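Local structure of transcriptional regulator PA3341 (Pseudomonas aeruginosa, 2FBH) at residues W40-R48 against L105-A113; S78-A86 against H95-L105. The protein probably binds DNA as a dimeric transcriptional regulator of the MarR family, and carries bound zinc in the crystal. All coordinates share one frame; numbering follows the deposited sequence.

Overall arrangement
Helix 102-120 takes part in both contacts, and Leu105 near its start belongs to each. Interaction 1 (40-48 with 105-113) is the more buried, a helix-on-helix crossing about 8 Å from the centre of the chain, made of leucine, isoleucine and alanine with one salt bridge at its border. Interaction 2 (78-86 with 95-105) lies farther out, about 15 Å from that centre, and is held mainly by backbone hydrogen bonds between the two strands of a hairpin. The centres of the contacts are about 12 Å apart, and they meet in a hydrophobic seam between helix and hairpin, where Leu43 of segment 40-48 packs against Leu98, and Leu46 against Val82 and Leu98.

Interaction 1: W40-R48 against L105-A113; sequences WLVLLHLAR and LIADIEAIA. With SO4 (sulfate ion), chain E.
Trp40 brushes Ile109 with its CB, while its indole NE1 turns to Asp27. One turn on, Leu43 is directed toward helix 105-113. Leu43 CD1 meets Leu105 CD2 at 3.4 Å, a tight methyl contact, and Ile109 CD1 at 3.8 Å, the leucine crossing both side chains at about a right angle; its CB takes Ile106 CD1. Leu44 CG lies against Ile109 CG2 (3.7 Å). Small Ala47 suits the nearest CA pairing, with Ile106; its CB lies unusually close to Ile106 CG2, at 3.2 Å, perhaps slightly strained or imprecise in the model. That branch stands anti to the Ile106 backbone N.

Arg48, extended from CG to NE, grips Glu110 side-on: Arg48 NE bonds Glu110 OE1 at 3.0 Å, and Arg48 NH2 bonds Glu110 OE2 at 2.8 Å on its syn lone pair, the two planes 30° apart. Leu44 CD1 lies over one guanidinium face, toward its rim. NH1 and NH2 also hold a sulfate, probably from the crystallisation liquor, shared with Arg23, Arg117 and the second subunit, whose Tyr10 makes a cation-pi contact with Arg48. The -96° crossing is a nearly perpendicular helix packing within the MarR-type winged-helix fold, joining its DNA-binding lobe to helix 102-120 beside the dimer interface.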
loop_
_atom_site.group_PDB
_atom_site.type_symbol
_atom_site.label_atom_id
_atom_site.label_comp_id
_atom_site.label_asym_id
_atom_site.label_seq_id
_atom_site.Cartn_x
_atom_site.Cartn_y
_atom_site.Cartn_z
ATOM N N TRP A 40 13.200 6.581 0.859
ATOM C CA TRP A 40 13.238 7.263 -0.435
ATOM C C TRP A 40 11.885 7.933 -0.786
ATOM O O TRP A 40 11.858 8.933 -1.535
ATOM C CB TRP A 40 13.657 6.319 -1.552
ATOM C CG TRP A 40 12.797 5.045 -1.766
ATOM C CD1 TRP A 40 13.132 3.753 -1.384
ATOM C CD2 TRP A 40 11.537 4.938 -2.450
ATOM N NE1 TRP A 40 12.132 2.883 -1.761
ATOM C CE2 TRP A 40 11.145 3.576 -2.407
ATOM C CE3 TRP A 40 10.702 5.858 -3.099
ATOM C CZ2 TRP A 40 9.948 3.102 -3.012
ATOM C CZ3 TRP A 40 9.490 5.382 -3.684
ATOM C CH2 TRP A 40 9.147 4.050 -3.652
ATOM N N LEU A 41 10.812 7.389 -0.228
ATOM C CA LEU A 41 9.430 7.855 -0.457
ATOM C C LEU A 41 9.094 9.143 0.334
ATOM O O LEU A 41 8.315 9.963 -0.102
ATOM C CB LEU A 41 8.467 6.729 -0.111
ATOM C CG LEU A 41 7.089 6.604 -0.762
ATOM C CD1 LEU A 41 6.042 7.200 0.139
ATOM C CD2 LEU A 41 7.029 7.238 -2.159
ATOM N N VAL A 42 9.728 9.300 1.494
ATOM C CA VAL A 42 9.771 10.565 2.204
ATOM C C VAL A 42 10.497 11.638 1.370
ATOM O O VAL A 42 9.933 12.698 1.171
ATOM C CB VAL A 42 10.390 10.367 3.638
ATOM C CG1 VAL A 42 10.593 11.711 4.326
ATOM C CG2 VAL A 42 9.447 9.442 4.512
ATOM N N LEU A 43 11.730 11.352 0.866
ATOM C CA LEU A 43 12.487 12.223 -0.017
ATOM C C LEU A 43 11.678 12.593 -1.235
ATOM O O LEU A 43 11.604 13.747 -1.628
ATOM C CB LEU A 43 13.744 11.511 -0.496
ATOM C CG LEU A 43 14.825 11.391 0.577
ATOM C CD1 LEU A 43 16.094 10.830 -0.077
ATOM C CD2 LEU A 43 15.179 12.830 1.257
ATOM N N LEU A 44 11.015 11.587 -1.811
ATOM C CA LEU A 44 10.299 11.865 -3.060
ATOM C C LEU A 44 9.190 12.856 -2.752
ATOM O O LEU A 44 9.028 13.825 -3.484
ATOM C CB LEU A 44 9.718 10.586 -3.606
ATOM C CG LEU A 44 9.914 10.348 -5.061
ATOM C CD1 LEU A 44 8.847 9.362 -5.487
ATOM C CD2 LEU A 44 9.964 11.645 -5.888
ATOM N N HIS A 45 8.464 12.653 -1.650
ATOM C CA HIS A 45 7.379 13.542 -1.306
ATOM C C HIS A 45 7.845 14.952 -0.914
ATOM O O HIS A 45 7.201 15.957 -1.248
ATOM C CB HIS A 45 6.521 12.899 -0.250
ATOM C CG HIS A 45 5.658 11.782 -0.793
ATOM N ND1 HIS A 45 4.277 11.795 -0.709
ATOM C CD2 HIS A 45 5.978 10.651 -1.474
ATOM C CE1 HIS A 45 3.789 10.688 -1.258
ATOM N NE2 HIS A 45 4.801 9.979 -1.731
ATOM N N LEU A 46 9.001 15.039 -0.256
ATOM C CA LEU A 46 9.589 16.339 0.012
ATOM C C LEU A 46 9.949 17.052 -1.266
ATOM O O LEU A 46 9.819 18.276 -1.369
ATOM C CB LEU A 46 10.855 16.173 0.894
ATOM C CG LEU A 46 10.502 15.908 2.333
ATOM C CD1 LEU A 46 11.847 15.546 3.075
ATOM C CD2 LEU A 46 9.865 17.103 3.003
ATOM N N ALA A 47 10.451 16.309 -2.233
ATOM C CA ALA A 47 10.902 16.896 -3.483
ATOM C C ALA A 47 9.706 17.470 -4.236
ATOM O O ALA A 47 9.860 18.410 -5.053
ATOM C CB ALA A 47 11.516 15.828 -4.339
ATOM N N ARG A 48 8.558 16.851 -4.014
ATOM C CA ARG A 48 7.372 17.149 -4.847
ATOM C C ARG A 48 6.447 18.214 -4.338
ATOM O O ARG A 48 5.613 18.735 -5.098
ATOM C CB ARG A 48 6.559 15.901 -5.052
ATOM C CG ARG A 48 7.266 14.996 -6.041
ATOM C CD ARG A 48 6.493 13.686 -6.223
ATOM N NE ARG A 48 7.223 12.890 -7.217
ATOM C CZ ARG A 48 6.878 11.655 -7.574
ATOM N NH1 ARG A 48 5.797 11.099 -7.031
ATOM N NH2 ARG A 48 7.574 11.015 -8.520
ATOM N N LEU A 105 20.726 13.622 -5.125
ATOM C CA LEU A 105 19.990 12.439 -4.796
ATOM C C LEU A 105 18.545 12.500 -5.309
ATOM O O LEU A 105 18.096 11.559 -5.974
ATOM C CB LEU A 105 19.998 12.189 -3.272
ATOM C CG LEU A 105 19.194 10.975 -2.859
ATOM C CD1 LEU A 105 19.821 9.668 -3.508
ATOM C CD2 LEU A 105 19.244 10.923 -1.322
ATOM N N ILE A 106 17.809 13.541 -4.950
ATOM C CA ILE A 106 16.425 13.704 -5.428
ATOM C C ILE A 106 16.363 13.713 -6.942
ATOM O O ILE A 106 15.419 13.133 -7.523
ATOM C CB ILE A 106 15.821 15.029 -4.986
ATOM C CG1 ILE A 106 15.747 15.095 -3.448
ATOM C CG2 ILE A 106 14.422 15.241 -5.624
ATOM C CD1 ILE A 106 14.975 14.088 -2.908
ATOM N N ALA A 107 17.314 14.384 -7.596
ATOM C CA ALA A 107 17.295 14.344 -9.078
ATOM C C ALA A 107 17.304 12.887 -9.617
ATOM O O ALA A 107 16.570 12.536 -10.582
ATOM C CB ALA A 107 18.471 15.118 -9.609
ATOM N N ASP A 108 18.176 12.045 -9.047
ATOM C CA ASP A 108 18.242 10.671 -9.438
ATOM C C ASP A 108 16.976 9.899 -9.108
ATOM O O ASP A 108 16.531 9.130 -9.920
ATOM C CB ASP A 108 19.484 9.957 -8.840
ATOM C CG ASP A 108 20.794 10.493 -9.427
ATOM O OD1 ASP A 108 20.736 11.219 -10.437
ATOM O OD2 ASP A 108 21.879 10.227 -8.854
ATOM N N ILE A 109 16.428 10.094 -7.934
ATOM C CA ILE A 109 15.177 9.444 -7.536
ATOM C C ILE A 109 14.015 9.839 -8.461
ATOM O O ILE A 109 13.247 8.972 -8.925
ATOM C CB ILE A 109 14.827 9.820 -6.073
ATOM C CG1 ILE A 109 15.959 9.253 -5.158
ATOM C CG2 ILE A 109 13.422 9.238 -5.662
ATOM C CD1 ILE A 109 15.644 9.616 -3.670
ATOM N N GLU A 110 13.913 11.130 -8.788
ATOM C CA GLU A 110 12.843 11.519 -9.718
ATOM C C GLU A 110 13.033 10.931 -11.111
ATOM O O GLU A 110 12.060 10.532 -11.735
ATOM C CB GLU A 110 12.658 13.028 -9.770
ATOM C CG GLU A 110 11.998 13.557 -8.525
ATOM C CD GLU A 110 10.506 13.270 -8.470
ATOM O OE1 GLU A 110 9.764 14.159 -8.035
ATOM O OE2 GLU A 110 10.058 12.184 -8.887
ATOM N N ALA A 111 14.263 10.884 -11.590
ATOM C CA ALA A 111 14.524 10.356 -12.912
ATOM C C ALA A 111 14.103 8.868 -12.899
ATOM O O ALA A 111 13.457 8.354 -13.834
ATOM C CB ALA A 111 15.980 10.514 -13.297
ATOM N N ILE A 112 14.463 8.186 -11.814
ATOM C CA ILE A 112 14.128 6.725 -11.765
ATOM C C ILE A 112 12.615 6.521 -11.614
ATOM O O ILE A 112 12.044 5.652 -12.275
ATOM C CB ILE A 112 14.939 6.032 -10.604
ATOM C CG1 ILE A 112 16.433 6.056 -10.968
ATOM C CG2 ILE A 112 14.440 4.638 -10.353
ATOM C CD1 ILE A 112 17.397 5.669 -9.763
ATOM N N ALA A 113 11.951 7.367 -10.820
ATOM C CA ALA A 113 10.493 7.287 -10.668
ATOM C C ALA A 113 9.782 7.591 -12.044
ATOM O O ALA A 113 8.823 6.884 -12.398
ATOM C CB ALA A 113 10.005 8.249 -9.631
HETATM S S SO4 E . 4.765 8.191 -9.277
HETATM O O1 SO4 E . 3.942 8.326 -10.447
HETATM O O2 SO4 E . 4.869 6.811 -8.792
HETATM O O3 SO4 E . 4.072 8.957 -8.258
HETATM O O4 SO4 E . 6.123 8.754 -9.585
#

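Interaction 2: S78-A86 against H95-L105; sequences SQGLVRRLA and HIVLTPKADVL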
loop_
_atom_site.group_PDB
_atom_site.type_symbol
_atom_site.label_atom_id
_atom_site.label_comp_id
_atom_site.label_asym_id
_atom_site.label_seq_id
_atom_site.Cartn_x
_atom_site.Cartn_y
_atom_site.Cartn_z
ATOM N N SER A 78 20.398 11.894 9.762
ATOM C CA SER A 78 21.748 11.343 9.980
ATOM C C SER A 78 22.644 11.381 8.733
ATOM O O SER A 78 23.861 11.561 8.833
ATOM C CB SER A 78 21.688 9.914 10.552
ATOM O OG SER A 78 21.332 8.957 9.552
ATOM N N GLN A 79 22.024 11.244 7.565
ATOM C CA GLN A 79 22.713 11.245 6.279
ATOM C C GLN A 79 22.808 12.688 5.699
ATOM O O GLN A 79 23.315 12.912 4.577
ATOM C CB GLN A 79 22.022 10.247 5.289
ATOM C CG GLN A 79 21.830 8.728 5.735
ATOM C CD GLN A 79 20.785 7.865 4.863
ATOM O OE1 GLN A 79 19.542 8.092 4.864
ATOM N NE2 GLN A 79 21.305 6.854 4.169
ATOM N N GLY A 80 22.366 13.693 6.476
ATOM C CA GLY A 80 22.470 15.079 6.036
ATOM C C GLY A 80 21.522 15.426 4.866
ATOM O O GLY A 80 21.796 16.360 4.108
ATOM N N LEU A 81 20.438 14.668 4.734
ATOM C CA LEU A 81 19.487 14.850 3.606
ATOM C C LEU A 81 18.305 15.759 3.980
ATOM O O LEU A 81 17.667 16.417 3.100
ATOM C CB LEU A 81 18.997 13.493 3.089
ATOM C CG LEU A 81 20.120 12.610 2.549
ATOM C CD1 LEU A 81 19.580 11.160 2.230
ATOM C CD2 LEU A 81 20.859 13.204 1.330
ATOM N N VAL A 82 17.949 15.760 5.268
ATOM C CA VAL A 82 16.897 16.641 5.734
ATOM C C VAL A 82 17.317 17.416 6.984
ATOM O O VAL A 82 18.226 16.990 7.679
ATOM C CB VAL A 82 15.579 15.905 6.093
ATOM C CG1 VAL A 82 14.992 15.072 4.825
ATOM C CG2 VAL A 82 15.729 14.967 7.231
ATOM N N ARG A 83 16.630 18.532 7.234
ATOM C CA ARG A 83 16.687 19.272 8.518
ATOM C C ARG A 83 15.286 19.512 9.006
ATOM O O ARG A 83 14.313 19.518 8.199
ATOM C CB ARG A 83 17.436 20.592 8.352
ATOM C CG ARG A 83 18.883 20.365 7.963
ATOM C CD ARG A 83 19.606 21.645 7.897
ATOM N NE ARG A 83 19.837 22.229 9.235
ATOM C CZ ARG A 83 20.154 23.502 9.406
ATOM N NH1 ARG A 83 20.345 24.018 10.627
ATOM N NH2 ARG A 83 20.234 24.263 8.339
ATOM N N ARG A 84 15.147 19.618 10.334
ATOM C CA ARG A 84 13.879 20.041 10.927
ATOM C C ARG A 84 14.037 21.450 11.467
ATOM O O ARG A 84 14.836 21.665 12.391
ATOM C CB ARG A 84 13.493 19.068 12.015
ATOM C CG ARG A 84 13.472 17.657 11.497
ATOM C CD ARG A 84 13.354 16.803 12.688
ATOM N NE ARG A 84 14.213 15.647 12.577
ATOM C CZ ARG A 84 13.806 14.413 12.806
ATOM N NH1 ARG A 84 12.552 14.213 13.158
ATOM N NH2 ARG A 84 14.658 13.396 12.708
ATOM N N LEU A 85 13.296 22.396 10.876
ATOM C CA LEU A 85 13.554 23.842 10.977
ATOM C C LEU A 85 12.253 24.622 11.160
ATOM O O LEU A 85 11.193 24.128 10.813
ATOM C CB LEU A 85 14.260 24.389 9.725
ATOM C CG LEU A 85 15.770 24.147 9.580
ATOM C CD1 LEU A 85 16.287 24.600 8.198
ATOM C CD2 LEU A 85 16.534 24.888 10.666
ATOM N N ALA A 86 12.357 25.845 11.694
ATOM C CA ALA A 86 11.241 26.804 11.738
ATOM C C ALA A 86 11.280 27.541 10.420
ATOM O O ALA A 86 12.357 27.821 9.881
ATOM C CB ALA A 86 11.406 27.783 12.889
ATOM N N HIS A 95 9.523 22.131 10.615
ATOM C CA HIS A 95 9.139 21.750 9.283
ATOM C C HIS A 95 10.301 20.998 8.676
ATOM O O HIS A 95 11.462 21.211 9.068
ATOM C CB HIS A 95 8.793 22.984 8.473
ATOM C CG HIS A 95 7.529 23.643 8.935
ATOM N ND1 HIS A 95 7.469 24.426 10.075
ATOM C CD2 HIS A 95 6.265 23.586 8.450
ATOM C CE1 HIS A 95 6.225 24.844 10.251
ATOM N NE2 HIS A 95 5.476 24.359 9.271
ATOM N N ILE A 96 9.991 20.075 7.782
ATOM C CA ILE A 96 11.045 19.202 7.283
ATOM C C ILE A 96 11.497 19.794 5.984
ATOM O O ILE A 96 10.704 20.065 5.112
ATOM C CB ILE A 96 10.576 17.744 7.188
ATOM C CG1 ILE A 96 10.160 17.285 8.590
ATOM C CG2 ILE A 96 11.749 16.896 6.689
ATOM C CD1 ILE A 96 8.817 16.872 8.664
ATOM N N VAL A 97 12.774 20.067 5.865
ATOM C CA VAL A 97 13.298 20.719 4.703
ATOM C C VAL A 97 14.423 19.842 4.130
ATOM O O VAL A 97 15.240 19.286 4.878
ATOM C CB VAL A 97 13.876 22.128 5.080
ATOM C CG1 VAL A 97 14.404 22.831 3.843
ATOM C CG2 VAL A 97 12.803 22.975 5.797
ATOM N N LEU A 98 14.517 19.775 2.809
ATOM C CA LEU A 98 15.673 19.156 2.177
ATOM C C LEU A 98 16.896 20.034 2.258
ATOM O O LEU A 98 16.796 21.273 2.222
ATOM C CB LEU A 98 15.405 18.917 0.676
ATOM C CG LEU A 98 14.245 17.976 0.377
ATOM C CD1 LEU A 98 13.797 18.098 -1.117
ATOM C CD2 LEU A 98 14.765 16.568 0.617
ATOM N N THR A 99 18.045 19.388 2.230
ATOM C CA THR A 99 19.319 20.081 2.132
ATOM C C THR A 99 19.842 20.108 0.694
ATOM O O THR A 99 19.481 19.257 -0.133
ATOM C CB THR A 99 20.404 19.350 2.969
ATOM O OG1 THR A 99 20.594 18.039 2.429
ATOM C CG2 THR A 99 20.028 19.226 4.462
ATOM N N PRO A 100 20.728 21.070 0.391
ATOM C CA PRO A 100 21.477 21.103 -0.865
ATOM C C PRO A 100 22.156 19.752 -1.165
ATOM O O PRO A 100 22.107 19.301 -2.305
ATOM C CB PRO A 100 22.499 22.213 -0.602
ATOM C CG PRO A 100 21.675 23.192 0.124
ATOM C CD PRO A 100 21.021 22.279 1.196
ATOM N N LYS A 101 22.699 19.092 -0.141
ATOM C CA LYS A 101 23.260 17.753 -0.305
ATOM C C LYS A 101 22.282 16.826 -0.947
ATOM O O LYS A 101 22.692 15.933 -1.685
ATOM C CB LYS A 101 23.681 17.101 1.018
ATOM C CG LYS A 101 24.343 15.715 0.786
ATOM C CD LYS A 101 24.882 15.035 2.065
ATOM C CE LYS A 101 25.165 13.530 1.750
ATOM N NZ LYS A 101 25.443 12.616 2.919
ATOM N N ALA A 102 21.007 16.975 -0.614
ATOM C CA ALA A 102 20.014 16.024 -1.063
ATOM C C ALA A 102 19.741 16.175 -2.560
ATOM O O ALA A 102 19.114 15.287 -3.144
ATOM C CB ALA A 102 18.724 16.196 -0.312
ATOM N N ASP A 103 20.154 17.285 -3.188
ATOM C CA ASP A 103 19.630 17.538 -4.561
ATOM C C ASP A 103 20.151 16.569 -5.595
ATOM O O ASP A 103 19.352 16.187 -6.473
ATOM C CB ASP A 103 19.746 19.008 -5.041
ATOM C CG ASP A 103 19.004 19.258 -6.418
ATOM O OD1 ASP A 103 17.727 19.211 -6.448
ATOM O OD2 ASP A 103 19.688 19.480 -7.462
ATOM N N VAL A 104 21.424 16.153 -5.563
ATOM C CA VAL A 104 21.808 15.171 -6.624
ATOM C C VAL A 104 21.058 13.877 -6.390
ATOM O O VAL A 104 20.725 13.160 -7.336
ATOM C CB VAL A 104 23.360 14.878 -6.862
ATOM C CG1 VAL A 104 24.103 16.101 -7.411
ATOM C CG2 VAL A 104 24.031 14.318 -5.648
ATOM N N LEU A 105 20.726 13.622 -5.125
ATOM C CA LEU A 105 19.990 12.439 -4.796
ATOM C C LEU A 105 18.545 12.500 -5.309
ATOM O O LEU A 105 18.096 11.559 -5.974
ATOM C CB LEU A 105 19.998 12.189 -3.272
ATOM C CG LEU A 105 19.194 10.975 -2.859
ATOM C CD1 LEU A 105 19.821 9.668 -3.508
ATOM C CD2 LEU A 105 19.244 10.923 -1.322
#
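Strands 82-85 and 95-98 run antiparallel, their short axes 146° apart, with Arg83-Val97 and Leu85-His95 as hydrogen-bonded pairs and Val82-Leu98 and Arg84-Ile96 as non-hydrogen-bonded pairs. Arg83 N reaches Val97 O at 2.8 Å, and His95 N reaches Leu85 O at 2.6 Å. CA-H...O contacts, such as Val82 CA to Val97 O, fill in between. Just beyond the paired residues, Thr99 N bonds Leu81 O.

Beta-branched residues suit these strands: Val82 and Ile96 lie side by side on one face, Val82 CB and Ile96 CG2 4.0 Å apart. The Arg83 side chain crosses that of Thr99 at about a right angle, Arg83 CG to Thr99 CG2 3.9 Å. Gly80, whose positive phi of 70° favours glycine, ends helix 66-78 in a Schellman motif. Thr99 OG1, placed between its backbone N and carbonyl carbon by a chi1 of 63°, donates to Gly80 O at 2.7 Å in the carbonyl plane, on a lone pair, and weakly caps Ala102 N. One hydroxyl thus bonds the C-terminal end of helix 66-78 and, weakly, the turn leading into helix 102-120. The extended Lys101 side chain brings Lys101 NZ to Gln79 O at 2.7 Å. Leu81 lays CD2 against Ala102, and Leu81 CD1 sits 3.6 Å from Leu105 CD2, the two side chains nearly perpendicular.

The hairpin is the wing of the winged helix-turn-helix. Its Val82, Ile96 and Leu98 side rests on helices 39-48, 55-62 and 66-78, where Arg84 forms salt bridges with Asp74 and Glu77, and strand 95-98 leads through Thr99 into helix 102-120.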